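Local coordinates for hypothetical protein EF3068 (Enterococcus faecalis, PDB 2B6C) that is of unproven function but probably takes part in the repair of alkylated DNA, as an all-helical member of the AlkD-like family, at residues Ala62-Thr67 / Lys95-Gln100; Asp77-Asn82 / Asp108-Phe113; Ser182-Ser187 / Gly211-Ala216. All coordinates share one frame; numbering follows the deposited sequence.

How the contacts relate
All three contacts belong to one all-helical chain whose fold resembles the HEAT-like helical repeats of the AlkD family. Contacts 1 and 2 are neighbours, their centres about 12 Å apart. Their segments alternate along the chain, so helices 53-65, 69-81 and 104-120 and the loop after helix 88-94 pack against one another, with W110 of contact 2 meeting Y64 and Y97 of contact 1. Contact 3 follows later in sequence, joining helix 173-186 to the loop after helix 205-211. Its centre lies about 32 Å from that of contact 1 and 25 Å from that of contact 2; contacts 1 and 2 thus join neighbouring helices, while contact 3 closes a separate region near the C-terminus.

Contact 1: residues Ala62-Thr67 / Lys95-Gln100; sequences AYYQKT and KAYVPQ. With SO4 (sulfate ion), chain I.
Y64, near the C-terminal end of helix 53-65, meets Y97 and Q100 in the loop after helix 88-94. Its CG is anti to the backbone N (chi1 -153°), and CD1 of Y97 lies over one face of its ring, displaced toward the rim and 3.7 Å from CD2 of Y64. The rings form an edge-to-face pair, well short of perpendicular, with planes at 59°. At the edge of the Y64 ring, in its plane, sits the main-chain O of Q100, to which Y64 OH donates a 2.6 Å hydrogen bond. W110 NE1 of helix 104-120 is hydrogen-bonded to the same hydroxyl, while Y97 OH is hydrogen-bonded to E61 OE1.

Q65 follows. Its chain bends at chi2 and crosses that of Q100 at about a right angle, yet the two amides are nearly coplanar; Q65 NE2 donates to Q100 OE1 at 3.2 Å, almost straight (164°). One water donates to both Q65 OE1, at 3.0 Å, and Q100 OE1, at 2.7 Å. Within the loop, Q100 NE2 reaches A96 O at 2.9 Å from above the carbonyl plane.

Q100 thus receives the helix end twice, through its main-chain O and through OE1. With NE2 given to A96 and OE1 accepting both an amide N-H and a water proton, the chemistry fixes which way round the Q100 amide is turned.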
# COMPACT_ATOMS: atom_id res chain seq x y z
N ALA B 62 18.61 1.18 14.24
CA ALA B 62 19.01 2.43 14.94
C ALA B 62 17.88 3.11 15.74
O ALA B 62 18.11 3.47 16.89
CB ALA B 62 19.69 3.43 13.99
N TYR B 63 16.67 3.23 15.18
CA TYR B 63 15.54 3.78 15.96
C TYR B 63 15.16 2.90 17.16
O TYR B 63 14.81 3.40 18.23
CB TYR B 63 14.32 4.04 15.07
CG TYR B 63 14.45 5.30 14.24
CD1 TYR B 63 14.25 6.56 14.81
CD2 TYR B 63 14.77 5.24 12.89
CE1 TYR B 63 14.40 7.72 14.06
CE2 TYR B 63 14.93 6.37 12.14
CZ TYR B 63 14.74 7.62 12.72
OH TYR B 63 14.88 8.76 11.97
N TYR B 64 15.24 1.58 16.99
CA TYR B 64 14.84 0.67 18.07
C TYR B 64 15.80 0.80 19.24
O TYR B 64 15.41 0.70 20.39
CB TYR B 64 14.78 -0.78 17.59
CG TYR B 64 13.79 -1.61 18.39
CD1 TYR B 64 12.43 -1.58 18.10
CD2 TYR B 64 14.21 -2.38 19.48
CE1 TYR B 64 11.53 -2.31 18.83
CE2 TYR B 64 13.29 -3.14 20.26
CZ TYR B 64 11.96 -3.10 19.91
OH TYR B 64 11.02 -3.81 20.64
N GLN B 65 17.07 1.10 18.94
CA GLN B 65 18.05 1.16 20.01
C GLN B 65 18.18 2.57 20.64
O GLN B 65 18.90 2.73 21.62
CB GLN B 65 19.40 0.58 19.53
CG GLN B 65 19.32 -0.87 18.92
CD GLN B 65 18.61 -1.95 19.81
OE1 GLN B 65 18.59 -1.85 21.06
NE2 GLN B 65 18.05 -2.99 19.16
N LYS B 66 17.46 3.57 20.13
CA LYS B 66 17.41 4.88 20.77
C LYS B 66 16.70 4.76 22.13
O LYS B 66 15.92 3.85 22.34
CB LYS B 66 16.73 5.92 19.86
CG LYS B 66 17.61 6.35 18.67
CD LYS B 66 16.98 7.34 17.67
CE LYS B 66 16.90 8.79 18.20
NZ LYS B 66 18.24 9.47 18.55
N THR B 67 16.95 5.72 23.03
CA THR B 67 16.54 5.64 24.41
C THR B 67 15.06 5.74 24.63
O THR B 67 14.48 4.91 25.33
CB THR B 67 17.26 6.74 25.24
OG1 THR B 67 18.64 6.40 25.29
CG2 THR B 67 16.70 6.79 26.69
N LYS B 95 11.64 -11.38 14.30
CA LYS B 95 11.22 -12.01 15.55
C LYS B 95 12.21 -11.71 16.69
O LYS B 95 11.80 -11.62 17.84
CB LYS B 95 10.97 -13.54 15.39
CG LYS B 95 10.95 -14.29 16.76
CD LYS B 95 10.33 -15.67 16.73
CE LYS B 95 10.45 -16.33 18.13
NZ LYS B 95 11.89 -16.52 18.50
N ALA B 96 13.49 -11.50 16.35
CA ALA B 96 14.49 -11.11 17.33
C ALA B 96 14.12 -9.85 18.13
O ALA B 96 14.60 -9.68 19.25
CB ALA B 96 15.92 -10.97 16.69
N TYR B 97 13.28 -8.98 17.57
CA TYR B 97 12.89 -7.74 18.25
C TYR B 97 11.77 -7.92 19.27
O TYR B 97 11.65 -7.11 20.19
CB TYR B 97 12.42 -6.68 17.26
CG TYR B 97 13.50 -6.02 16.44
CD1 TYR B 97 14.35 -5.07 17.01
CD2 TYR B 97 13.64 -6.31 15.08
CE1 TYR B 97 15.34 -4.44 16.24
CE2 TYR B 97 14.63 -5.69 14.30
CZ TYR B 97 15.48 -4.76 14.89
OH TYR B 97 16.46 -4.13 14.11
N VAL B 98 10.95 -8.95 19.13
CA VAL B 98 9.76 -9.08 19.97
C VAL B 98 10.05 -9.09 21.50
O VAL B 98 9.47 -8.31 22.24
CB VAL B 98 8.85 -10.26 19.49
CG1 VAL B 98 7.72 -10.52 20.50
CG2 VAL B 98 8.28 -9.97 18.09
N PRO B 99 11.02 -9.92 21.96
CA PRO B 99 11.45 -9.89 23.35
C PRO B 99 12.32 -8.67 23.77
O PRO B 99 12.49 -8.44 24.99
CB PRO B 99 12.30 -11.18 23.51
CG PRO B 99 12.41 -11.81 22.21
CD PRO B 99 11.74 -10.95 21.17
N GLN B 100 12.87 -7.92 22.81
CA GLN B 100 13.66 -6.72 23.14
C GLN B 100 12.81 -5.50 23.51
O GLN B 100 11.88 -5.14 22.76
CB GLN B 100 14.62 -6.31 22.02
CG GLN B 100 15.57 -7.36 21.49
CD GLN B 100 16.41 -6.76 20.34
OE1 GLN B 100 16.95 -5.66 20.46
NE2 GLN B 100 16.50 -7.48 19.24
S SO4 I . 12.02 -17.98 22.40
O1 SO4 I . 13.39 -17.46 22.39
O2 SO4 I . 12.01 -19.43 22.69
O3 SO4 I . 11.47 -17.83 21.04
O4 SO4 I . 11.23 -17.23 23.40
O HOH W 1 17.17 -4.03 22.61

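Contact 2: residues Asp77-Asn82 / Asp108-Phe113; sequences DLALQN and DAWRKF
The carbonyl O of L78, one residue before the A79 that meets W110 and F113, is gripped twice by N82: ND2 donates to it at 2.7 Å in an almost straight bond (176°), and the backbone N adds a weak one. This closes the end of helix 69-81, and N82 ND2 also bonds S48 OG.

No hydrogen bond crosses between the segments; the side chains that meet are mainly apolar. F113 has CG anti to its backbone N (chi1 171°), and its ring spreads against the A79 turn. A79 CB lies over the face of the F113 ring in a CH-pi contact, 4.2 Å from the centroid, while A79 O touches CE1 of F113 at 3.3 Å. The same methyl carbon also meets W110, lying 4.1 Å from CZ3 at the far end of the indole. On the next residue, L80 CG packs against F113 CB at 4.2 Å, and its CD2 rests on the backbone of K112 and F113.

The two helix segments run nearly parallel, 15° apart, with axes 9.6 Å from each other. I60 of helix 53-65 covers L78 and A79, F94 of helix 88-94 meets the F113 ring edge-to-face, and W181 of helix 173-186 packs on D108 and R111.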
# COMPACT_ATOMS: atom_id res chain seq x y z
N ASP B 77 6.77 1.26 13.11
CA ASP B 77 6.06 1.93 12.00
C ASP B 77 6.86 1.81 10.69
O ASP B 77 6.28 1.64 9.64
CB ASP B 77 5.78 3.42 12.29
CG ASP B 77 4.54 3.64 13.15
OD1 ASP B 77 3.73 2.68 13.34
OD2 ASP B 77 4.38 4.77 13.65
N LEU B 78 8.18 1.90 10.77
CA LEU B 78 9.01 1.71 9.57
C LEU B 78 8.82 0.32 8.95
O LEU B 78 8.73 0.17 7.72
CB LEU B 78 10.50 1.95 9.86
CG LEU B 78 10.88 3.42 10.05
CD1 LEU B 78 12.28 3.52 10.67
CD2 LEU B 78 10.86 4.15 8.71
N ALA B 79 8.76 -0.68 9.82
CA ALA B 79 8.54 -2.04 9.43
C ALA B 79 7.12 -2.22 8.91
O ALA B 79 6.90 -2.78 7.83
CB ALA B 79 8.83 -3.00 10.62
N LEU B 80 6.14 -1.71 9.66
CA LEU B 80 4.75 -1.79 9.24
C LEU B 80 4.47 -1.14 7.87
O LEU B 80 3.76 -1.69 7.04
CB LEU B 80 3.87 -1.11 10.28
CG LEU B 80 3.23 -2.00 11.32
CD1 LEU B 80 2.90 -1.10 12.51
CD2 LEU B 80 1.95 -2.59 10.66
N GLN B 81 5.02 0.05 7.66
CA GLN B 81 4.87 0.78 6.39
C GLN B 81 5.50 0.09 5.19
O GLN B 81 5.08 0.30 4.06
CB GLN B 81 5.45 2.20 6.51
CG GLN B 81 4.63 3.15 7.40
CD GLN B 81 3.11 2.99 7.28
OE1 GLN B 81 2.47 2.32 8.11
NE2 GLN B 81 2.52 3.63 6.28
N ASN B 82 6.54 -0.70 5.42
CA ASN B 82 7.28 -1.37 4.37
C ASN B 82 7.03 -2.88 4.37
O ASN B 82 7.82 -3.65 3.82
CB ASN B 82 8.78 -1.07 4.51
CG ASN B 82 9.10 0.39 4.25
OD1 ASN B 82 9.30 0.79 3.10
ND2 ASN B 82 9.13 1.21 5.31
N ASP B 108 2.44 -5.78 21.02
CA ASP B 108 1.19 -5.68 20.26
C ASP B 108 1.43 -4.93 18.96
O ASP B 108 0.83 -5.26 17.96
CB ASP B 108 0.07 -5.01 21.08
CG ASP B 108 -0.42 -5.86 22.25
OD1 ASP B 108 -0.08 -7.06 22.34
OD2 ASP B 108 -1.18 -5.32 23.12
N ALA B 109 2.28 -3.90 18.98
CA ALA B 109 2.71 -3.27 17.69
C ALA B 109 3.45 -4.27 16.79
O ALA B 109 3.16 -4.34 15.59
CB ALA B 109 3.53 -2.00 17.92
N TRP B 110 4.41 -5.04 17.33
CA TRP B 110 5.04 -6.12 16.54
C TRP B 110 4.03 -7.16 16.03
O TRP B 110 4.14 -7.63 14.89
CB TRP B 110 6.15 -6.88 17.30
CG TRP B 110 7.44 -6.11 17.39
CD1 TRP B 110 8.09 -5.70 18.54
CD2 TRP B 110 8.25 -5.67 16.29
NE1 TRP B 110 9.24 -5.03 18.21
CE2 TRP B 110 9.38 -5.01 16.84
CE3 TRP B 110 8.15 -5.80 14.88
CZ2 TRP B 110 10.38 -4.42 16.05
CZ3 TRP B 110 9.16 -5.24 14.08
CH2 TRP B 110 10.26 -4.55 14.67
N ARG B 111 3.06 -7.52 16.87
CA ARG B 111 2.06 -8.50 16.50
C ARG B 111 1.28 -8.03 15.26
O ARG B 111 1.03 -8.82 14.32
CB ARG B 111 1.10 -8.80 17.67
CG ARG B 111 -0.08 -9.74 17.25
CD ARG B 111 -1.31 -8.91 16.85
NE ARG B 111 -1.83 -8.21 18.03
CZ ARG B 111 -2.68 -7.20 17.99
NH1 ARG B 111 -3.12 -6.77 16.82
NH2 ARG B 111 -3.10 -6.63 19.12
N LYS B 112 0.93 -6.75 15.26
CA LYS B 112 0.31 -6.09 14.10
C LYS B 112 1.16 -6.18 12.85
O LYS B 112 0.63 -6.44 11.80
CB LYS B 112 -0.04 -4.63 14.39
CG LYS B 112 -1.24 -4.52 15.26
CD LYS B 112 -1.48 -3.08 15.78
CE LYS B 112 -2.08 -3.09 17.19
NZ LYS B 112 -2.83 -1.83 17.52
N PHE B 113 2.47 -5.97 12.98
CA PHE B 113 3.38 -6.21 11.86
C PHE B 113 3.32 -7.65 11.32
O PHE B 113 3.16 -7.85 10.10
CB PHE B 113 4.81 -5.81 12.21
CG PHE B 113 5.81 -6.22 11.18
CD1 PHE B 113 5.91 -5.53 9.96
CD2 PHE B 113 6.64 -7.31 11.42
CE1 PHE B 113 6.85 -5.91 9.00
CE2 PHE B 113 7.56 -7.72 10.48
CZ PHE B 113 7.68 -7.00 9.26

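Contact 3: residues Ser182-Ser187 / Gly211-Ala216; sequences SLRQYS and GSKYLA. With SO4 (sulfate ion), chain J.
L183 and R184, on helix 173-186, press against G211, the last residue of helix 205-211, in an all-helical fold that resembles the HEAT-like repeats of the AlkD family. This is the tightly packed part. L183 CB lies 3.7 Å from G211 CA, which also rests against R184 N, and the lack of a side chain on G211 lets the two backbones come this close. V194 of helix 191-200 and I164 of helix 157-166 back L183 from the interior.

Just beyond, a type I beta turn from S212 to L215 folds the chain back toward the C-terminal end of helix 173-186. S187 meets it with OG in the crowded position between its backbone N and carbonyl carbon (chi1 73°). From there OG donates to R184 O at 2.6 Å and accepts from a water at 2.8 Å. That water donates to G211 O as well, at 2.6 Å, and accepts from Y214 N, tying the helix end to the turn where no direct hydrogen bond spans the two segments. S187 CB also touches L215 CD2 at 4.0 Å.

The other side is loose and lies toward solvent. R184 runs extended from CG to NE beside the edge of the Y214 ring, its CG 3.8 Å from CE1 of Y214, with guanidinium and ring planes 84° apart. K213 reaches over the guanidinium, but the placing of the two tips is doubtful. The salt bridge of E210 to R184 NH1 probably offsets part of the arginine's charge. A sulfate ion, probably from the crystallisation liquor, settles here: R184 NE holds its O2 only weakly, whereas Y214 OH donates to its O4 at 2.6 Å, that oxygen lying at the edge of the tyrosine ring and in its plane.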
# COMPACT_ATOMS: atom_id res chain seq x y z
N SER B 182 -8.16 -13.24 21.76
CA SER B 182 -8.16 -14.08 20.55
C SER B 182 -9.55 -14.69 20.36
O SER B 182 -10.02 -14.82 19.23
CB SER B 182 -7.07 -15.15 20.59
OG SER B 182 -7.50 -16.25 21.37
N LEU B 183 -10.22 -14.99 21.48
CA LEU B 183 -11.57 -15.57 21.45
C LEU B 183 -12.63 -14.53 21.15
O LEU B 183 -13.49 -14.75 20.30
CB LEU B 183 -11.87 -16.35 22.73
CG LEU B 183 -11.00 -17.61 22.86
CD1 LEU B 183 -11.05 -18.15 24.28
CD2 LEU B 183 -11.33 -18.67 21.80
N ARG B 184 -12.52 -13.38 21.82
CA ARG B 184 -13.36 -12.22 21.55
C ARG B 184 -13.39 -11.83 20.07
O ARG B 184 -14.47 -11.72 19.49
CB ARG B 184 -12.90 -11.04 22.40
CG ARG B 184 -13.76 -9.80 22.34
CD ARG B 184 -13.05 -8.83 23.21
NE ARG B 184 -13.81 -7.64 23.54
CZ ARG B 184 -14.24 -7.32 24.76
NH1 ARG B 184 -14.08 -8.12 25.81
NH2 ARG B 184 -14.88 -6.18 24.92
N GLN B 185 -12.22 -11.65 19.46
CA GLN B 185 -12.12 -11.28 18.04
C GLN B 185 -12.67 -12.34 17.11
O GLN B 185 -13.43 -12.04 16.16
CB GLN B 185 -10.66 -11.01 17.65
CG GLN B 185 -10.13 -9.63 18.08
CD GLN B 185 -10.97 -8.50 17.50
OE1 GLN B 185 -11.66 -7.80 18.23
NE2 GLN B 185 -10.89 -8.31 16.17
N TYR B 186 -12.25 -13.58 17.34
CA TYR B 186 -12.71 -14.66 16.48
C TYR B 186 -14.23 -14.91 16.60
O TYR B 186 -14.87 -15.28 15.59
CB TYR B 186 -11.88 -15.93 16.65
CG TYR B 186 -12.16 -16.94 15.57
CD1 TYR B 186 -12.20 -16.55 14.22
CD2 TYR B 186 -12.41 -18.28 15.90
CE1 TYR B 186 -12.48 -17.47 13.21
CE2 TYR B 186 -12.69 -19.23 14.88
CZ TYR B 186 -12.72 -18.80 13.55
OH TYR B 186 -13.00 -19.71 12.56
N SER B 187 -14.81 -14.67 17.77
CA SER B 187 -16.28 -14.81 17.92
C SER B 187 -17.10 -13.89 17.01
O SER B 187 -18.29 -14.12 16.79
CB SER B 187 -16.72 -14.60 19.37
OG SER B 187 -16.62 -13.22 19.71
N GLY B 211 -13.36 -13.50 26.34
CA GLY B 211 -13.76 -14.19 25.11
C GLY B 211 -15.24 -14.40 24.90
O GLY B 211 -15.67 -14.71 23.79
N SER B 212 -16.05 -14.25 25.94
CA SER B 212 -17.47 -14.52 25.78
C SER B 212 -18.33 -13.25 25.64
O SER B 212 -19.56 -13.33 25.61
CB SER B 212 -17.98 -15.43 26.90
OG SER B 212 -18.03 -14.73 28.11
N LYS B 213 -17.68 -12.09 25.51
CA LYS B 213 -18.41 -10.83 25.36
C LYS B 213 -19.54 -10.86 24.32
O LYS B 213 -20.66 -10.40 24.60
CB LYS B 213 -17.49 -9.64 25.06
CG LYS B 213 -18.33 -8.38 24.86
CD LYS B 213 -17.57 -7.09 25.00
CE LYS B 213 -18.51 -5.93 25.35
NZ LYS B 213 -17.90 -4.62 24.95
N TYR B 214 -19.25 -11.43 23.14
CA TYR B 214 -20.23 -11.47 22.04
C TYR B 214 -21.02 -12.74 21.91
O TYR B 214 -21.62 -12.98 20.86
CB TYR B 214 -19.58 -11.11 20.69
CG TYR B 214 -18.96 -9.75 20.76
CD1 TYR B 214 -17.57 -9.61 20.87
CD2 TYR B 214 -19.75 -8.61 20.80
CE1 TYR B 214 -17.00 -8.35 20.99
CE2 TYR B 214 -19.19 -7.36 20.90
CZ TYR B 214 -17.83 -7.23 21.01
OH TYR B 214 -17.30 -5.97 21.11
N LEU B 215 -21.04 -13.56 22.94
CA LEU B 215 -21.87 -14.75 22.89
C LEU B 215 -23.19 -14.47 23.59
O LEU B 215 -23.20 -13.85 24.66
CB LEU B 215 -21.13 -15.94 23.49
CG LEU B 215 -19.70 -16.14 22.96
CD1 LEU B 215 -19.01 -17.26 23.74
CD2 LEU B 215 -19.66 -16.40 21.44
N ALA B 216 -24.31 -14.87 22.98
CA ALA B 216 -25.64 -14.72 23.60
C ALA B 216 -25.77 -15.47 24.95
O ALA B 216 -25.19 -16.55 25.12
CB ALA B 216 -26.71 -15.18 22.62
S SO4 J . -13.78 -4.68 21.32
O1 SO4 J . -14.43 -3.38 21.35
O2 SO4 J . -13.27 -5.00 22.65
O3 SO4 J . -12.65 -4.59 20.40
O4 SO4 J . -14.71 -5.73 20.91
O HOH W 2 -17.10 -12.94 22.46